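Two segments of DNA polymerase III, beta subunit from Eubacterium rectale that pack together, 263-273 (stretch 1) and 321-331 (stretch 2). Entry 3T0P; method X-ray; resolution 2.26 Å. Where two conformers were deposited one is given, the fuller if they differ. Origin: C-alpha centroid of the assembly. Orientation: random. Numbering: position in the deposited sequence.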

# COMPACT_ATOMS: atom_id res chain seq x y z
N GLU B 263 21.21 14.27 -8.18
CA GLU B 263 22.23 14.16 -7.13
C GLU B 263 21.82 14.93 -5.87
O GLU B 263 22.03 14.43 -4.77
CB GLU B 263 23.61 14.64 -7.59
CG GLU B 263 24.33 13.71 -8.55
CD GLU B 263 25.64 14.27 -9.11
OE1 GLU B 263 26.28 15.10 -8.42
OE2 GLU B 263 26.00 13.89 -10.25
N LEU B 264 21.26 16.15 -6.04
CA LEU B 264 20.83 16.97 -4.91
C LEU B 264 19.66 16.26 -4.18
O LEU B 264 19.71 16.06 -2.96
CB LEU B 264 20.44 18.40 -5.34
CG LEU B 264 20.05 19.35 -4.18
CD1 LEU B 264 21.17 19.44 -3.13
CD2 LEU B 264 19.68 20.74 -4.70
N LEU B 265 18.65 15.84 -4.94
CA LEU B 265 17.50 15.10 -4.40
C LEU B 265 17.95 13.83 -3.64
O LEU B 265 17.54 13.64 -2.48
CB LEU B 265 16.50 14.73 -5.53
CG LEU B 265 15.28 13.86 -5.13
CD1 LEU B 265 14.52 14.48 -3.92
CD2 LEU B 265 14.36 13.66 -6.31
N ASP B 266 18.81 13.01 -4.26
CA ASP B 266 19.27 11.76 -3.58
C ASP B 266 20.03 12.04 -2.28
O ASP B 266 19.87 11.31 -1.30
CB ASP B 266 20.12 10.90 -4.50
CG ASP B 266 19.31 10.22 -5.59
OD1 ASP B 266 18.04 10.32 -5.56
OD2 ASP B 266 19.93 9.61 -6.50
N CYS B 267 20.82 13.12 -2.25
CA CYS B 267 21.59 13.45 -1.08
C CYS B 267 20.70 13.94 0.07
O CYS B 267 20.92 13.54 1.21
CB CYS B 267 22.64 14.49 -1.42
SG CYS B 267 23.37 15.24 0.05
N ILE B 268 19.74 14.84 -0.21
CA ILE B 268 18.84 15.39 0.80
C ILE B 268 17.95 14.25 1.33
O ILE B 268 17.69 14.17 2.54
CB ILE B 268 18.04 16.60 0.27
CG1 ILE B 268 19.02 17.69 -0.22
CG2 ILE B 268 17.13 17.14 1.38
CD1 ILE B 268 18.41 19.02 -0.73
N ASP B 269 17.54 13.35 0.45
CA ASP B 269 16.73 12.21 0.84
C ASP B 269 17.55 11.29 1.80
O ASP B 269 17.02 10.87 2.82
CB ASP B 269 16.24 11.48 -0.41
CG ASP B 269 15.36 10.27 -0.16
OD1 ASP B 269 14.34 10.42 0.56
OD2 ASP B 269 15.64 9.20 -0.75
N ARG B 270 18.84 11.05 1.51
CA ARG B 270 19.74 10.25 2.37
C ARG B 270 19.82 10.85 3.77
O ARG B 270 19.71 10.14 4.75
CB ARG B 270 21.18 10.22 1.80
CG ARG B 270 21.41 9.12 0.83
CD ARG B 270 22.89 8.97 0.49
NE ARG B 270 23.33 9.91 -0.53
CZ ARG B 270 23.11 9.78 -1.83
NH1 ARG B 270 22.42 8.75 -2.30
NH2 ARG B 270 23.56 10.69 -2.68
N ALA B 271 20.01 12.16 3.86
CA ALA B 271 20.09 12.90 5.10
C ALA B 271 18.83 12.71 5.98
O ALA B 271 18.97 12.65 7.19
CB ALA B 271 20.29 14.38 4.79
N THR B 272 17.62 12.64 5.37
CA THR B 272 16.39 12.49 6.15
C THR B 272 16.30 11.22 6.97
O THR B 272 15.53 11.22 7.93
CB THR B 272 15.11 12.58 5.33
OG1 THR B 272 15.06 11.49 4.42
CG2 THR B 272 14.93 13.91 4.68
N LEU B 273 17.05 10.16 6.62
CA LEU B 273 17.01 8.92 7.40
C LEU B 273 17.54 9.16 8.83
O LEU B 273 17.17 8.44 9.75
CB LEU B 273 17.75 7.74 6.71
CG LEU B 273 19.29 7.72 6.67
CD1 LEU B 273 19.89 7.10 7.92
CD2 LEU B 273 19.78 6.98 5.44
N ASN B 321 15.01 23.13 6.00
CA ASN B 321 14.20 21.96 6.33
C ASN B 321 14.31 21.05 5.10
O ASN B 321 13.93 21.47 4.00
CB ASN B 321 12.76 22.36 6.62
CG ASN B 321 11.85 21.24 7.04
OD1 ASN B 321 12.09 20.04 6.79
ND2 ASN B 321 10.77 21.60 7.69
N PRO B 322 14.90 19.83 5.25
CA PRO B 322 15.10 18.96 4.07
C PRO B 322 13.82 18.66 3.28
O PRO B 322 13.87 18.60 2.04
CB PRO B 322 15.70 17.66 4.66
CG PRO B 322 15.65 17.80 6.13
CD PRO B 322 15.43 19.22 6.49
N LYS B 323 12.68 18.54 3.99
CA LYS B 323 11.36 18.24 3.41
C LYS B 323 10.98 19.20 2.24
O LYS B 323 10.52 18.74 1.19
CB LYS B 323 10.28 18.30 4.50
CG LYS B 323 8.86 17.98 4.02
CD LYS B 323 7.81 18.44 5.03
CE LYS B 323 6.43 17.93 4.67
NZ LYS B 323 5.93 18.50 3.39
N PHE B 324 11.21 20.50 2.43
CA PHE B 324 10.89 21.55 1.46
C PHE B 324 11.67 21.38 0.14
O PHE B 324 11.12 21.58 -0.94
CB PHE B 324 11.15 22.93 2.07
CG PHE B 324 10.34 23.25 3.33
CD1 PHE B 324 9.18 22.54 3.63
CD2 PHE B 324 10.74 24.26 4.19
CE1 PHE B 324 8.43 22.84 4.78
CE2 PHE B 324 10.00 24.56 5.34
CZ PHE B 324 8.84 23.86 5.62
N PHE B 325 12.92 20.95 0.22
CA PHE B 325 13.73 20.73 -0.96
C PHE B 325 13.31 19.44 -1.66
O PHE B 325 13.22 19.42 -2.88
CB PHE B 325 15.21 20.68 -0.57
CG PHE B 325 15.93 21.96 -0.91
CD1 PHE B 325 16.45 22.16 -2.18
CD2 PHE B 325 16.02 22.99 0.01
CE1 PHE B 325 17.07 23.37 -2.52
CE2 PHE B 325 16.62 24.20 -0.33
CZ PHE B 325 17.16 24.37 -1.58
N ILE B 326 13.08 18.37 -0.89
CA ILE B 326 12.66 17.07 -1.40
C ILE B 326 11.31 17.25 -2.15
O ILE B 326 11.21 16.87 -3.32
CB ILE B 326 12.56 16.02 -0.28
CG1 ILE B 326 13.96 15.58 0.18
CG2 ILE B 326 11.76 14.80 -0.73
CD1 ILE B 326 14.02 14.95 1.57
N ASP B 327 10.33 17.92 -1.52
CA ASP B 327 9.02 18.16 -2.17
C ASP B 327 9.17 18.84 -3.52
O ASP B 327 8.58 18.37 -4.48
CB ASP B 327 8.11 19.03 -1.30
CG ASP B 327 7.57 18.41 -0.04
OD1 ASP B 327 7.80 17.18 0.17
OD2 ASP B 327 6.95 19.16 0.77
N ALA B 328 10.01 19.92 -3.60
CA ALA B 328 10.18 20.64 -4.86
C ALA B 328 11.00 19.86 -5.86
O ALA B 328 10.63 19.82 -7.03
CB ALA B 328 10.81 22.01 -4.60
N LEU B 329 12.11 19.24 -5.44
CA LEU B 329 12.97 18.50 -6.37
C LEU B 329 12.25 17.28 -6.96
O LEU B 329 12.47 17.00 -8.13
CB LEU B 329 14.30 18.10 -5.73
CG LEU B 329 15.24 19.25 -5.36
CD1 LEU B 329 16.36 18.77 -4.44
CD2 LEU B 329 15.79 19.95 -6.61
N ARG B 330 11.37 16.62 -6.20
CA ARG B 330 10.55 15.48 -6.67
C ARG B 330 9.65 15.83 -7.86
O ARG B 330 9.21 14.94 -8.60
CB ARG B 330 9.64 14.96 -5.55
CG ARG B 330 10.32 13.96 -4.64
CD ARG B 330 9.32 13.41 -3.65
NE ARG B 330 9.96 12.53 -2.68
CZ ARG B 330 9.46 12.26 -1.49
NH1 ARG B 330 8.31 12.80 -1.10
NH2 ARG B 330 10.11 11.45 -0.66
N VAL B 331 9.33 17.13 -8.04
CA VAL B 331 8.40 17.54 -9.10
C VAL B 331 9.10 18.33 -10.18
O VAL B 331 8.43 18.89 -11.05
CB VAL B 331 7.16 18.27 -8.55
CG1 VAL B 331 6.40 17.37 -7.58
CG2 VAL B 331 7.52 19.60 -7.89

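At the centre of this contact two isoleucines, one from each helix, are set into one another's neighbours. The side chain of Ile268 sits as a knob in a hole lined by Pro322, Phe325, Ile326 and Leu329, which are spaced three or four residues apart or adjacent, as the surface of a helix requires. Its two branches reach different walls: CG2 lies 3.6 Å from CB of Pro322 and 3.7 Å from CG1 of Ile326, while CD1 lies 3.6 Å from CB of Phe325. A beta-branched side chain suits this place because it spreads carbon in two directions close to the backbone. Ile326 returns the arrangement, entering a hole formed by Leu265, Ile268, Asp269 and Thr272. Its CA-to-CB bond points sideways, yet the end of the side chain comes nearer to the other helix, and CD1 rests 3.4 Å from CG2 of Thr272 and 3.9 Å from CA of Asp269.

The helices that carry these knobs run in roughly opposite directions, with an angle of 142° between their N-to-C directions and a closest axial approach of 9.5 Å. The antiparallel sense sets the register: Leu265 is matched with Leu329 near one end, their CA atoms 6.0 Å apart, and Ile268 with Pro322 toward the other, at 6.1 Å between CA atoms. Within each helix the backbone polar groups are largely engaged in i to i+4 hydrogen bonds, such as Ile268 N to Leu264 O at 3.0 Å and Ile326 N to Pro322 O at 3.0 Å. No hydrogen bond crosses between the stretches; apolar packing dominates the contact, which buries 491 Å² over both sides.

Leucines extend the apolar layer. CB of Leu265 meets CB of Leu329 at 4.0 Å, and CG of Leu264 lies 3.7 Å from CD1 of Leu329, so the branched side chain of Leu329 meets Leu264 and Leu265, and its CD1 also lies 4.2 Å from CD1 of Ile268. The ring of Phe325 is approached obliquely by Ile268 and Leu264, with its CE1 4.3 Å from CD2 of Leu264. Pro322, at the start of its helix, costs little there, since its missing amide hydrogen is not needed in the first turn, and its ring offers a compact apolar surface: CB is 3.8 Å from CG2 of Thr272.

Thr272 marks the transition to polar chemistry. Its methyl faces Pro322 and Ile326, while OG1 donates to Asp269 O at 2.6 Å, satisfying the hydroxyl within its own stretch. At the edge, Asp269 OD1 and Arg330 NH2 stand 4.5 Å apart, opposite charges near each other but beyond a salt bridge. The aliphatic part of Arg330 still serves the packing, its CG lying 4.3 Å from CD1 of Leu265.

Outside the contact, Asn321 caps the second helix by accepting from Lys323 N through OD1 at 3.2 Å. Lys323 NZ also forms a salt bridge, at 2.9 Å, with OD2 of Asp327 one turn further along; the CA-to-CB bonds of both residues point away from the first stretch.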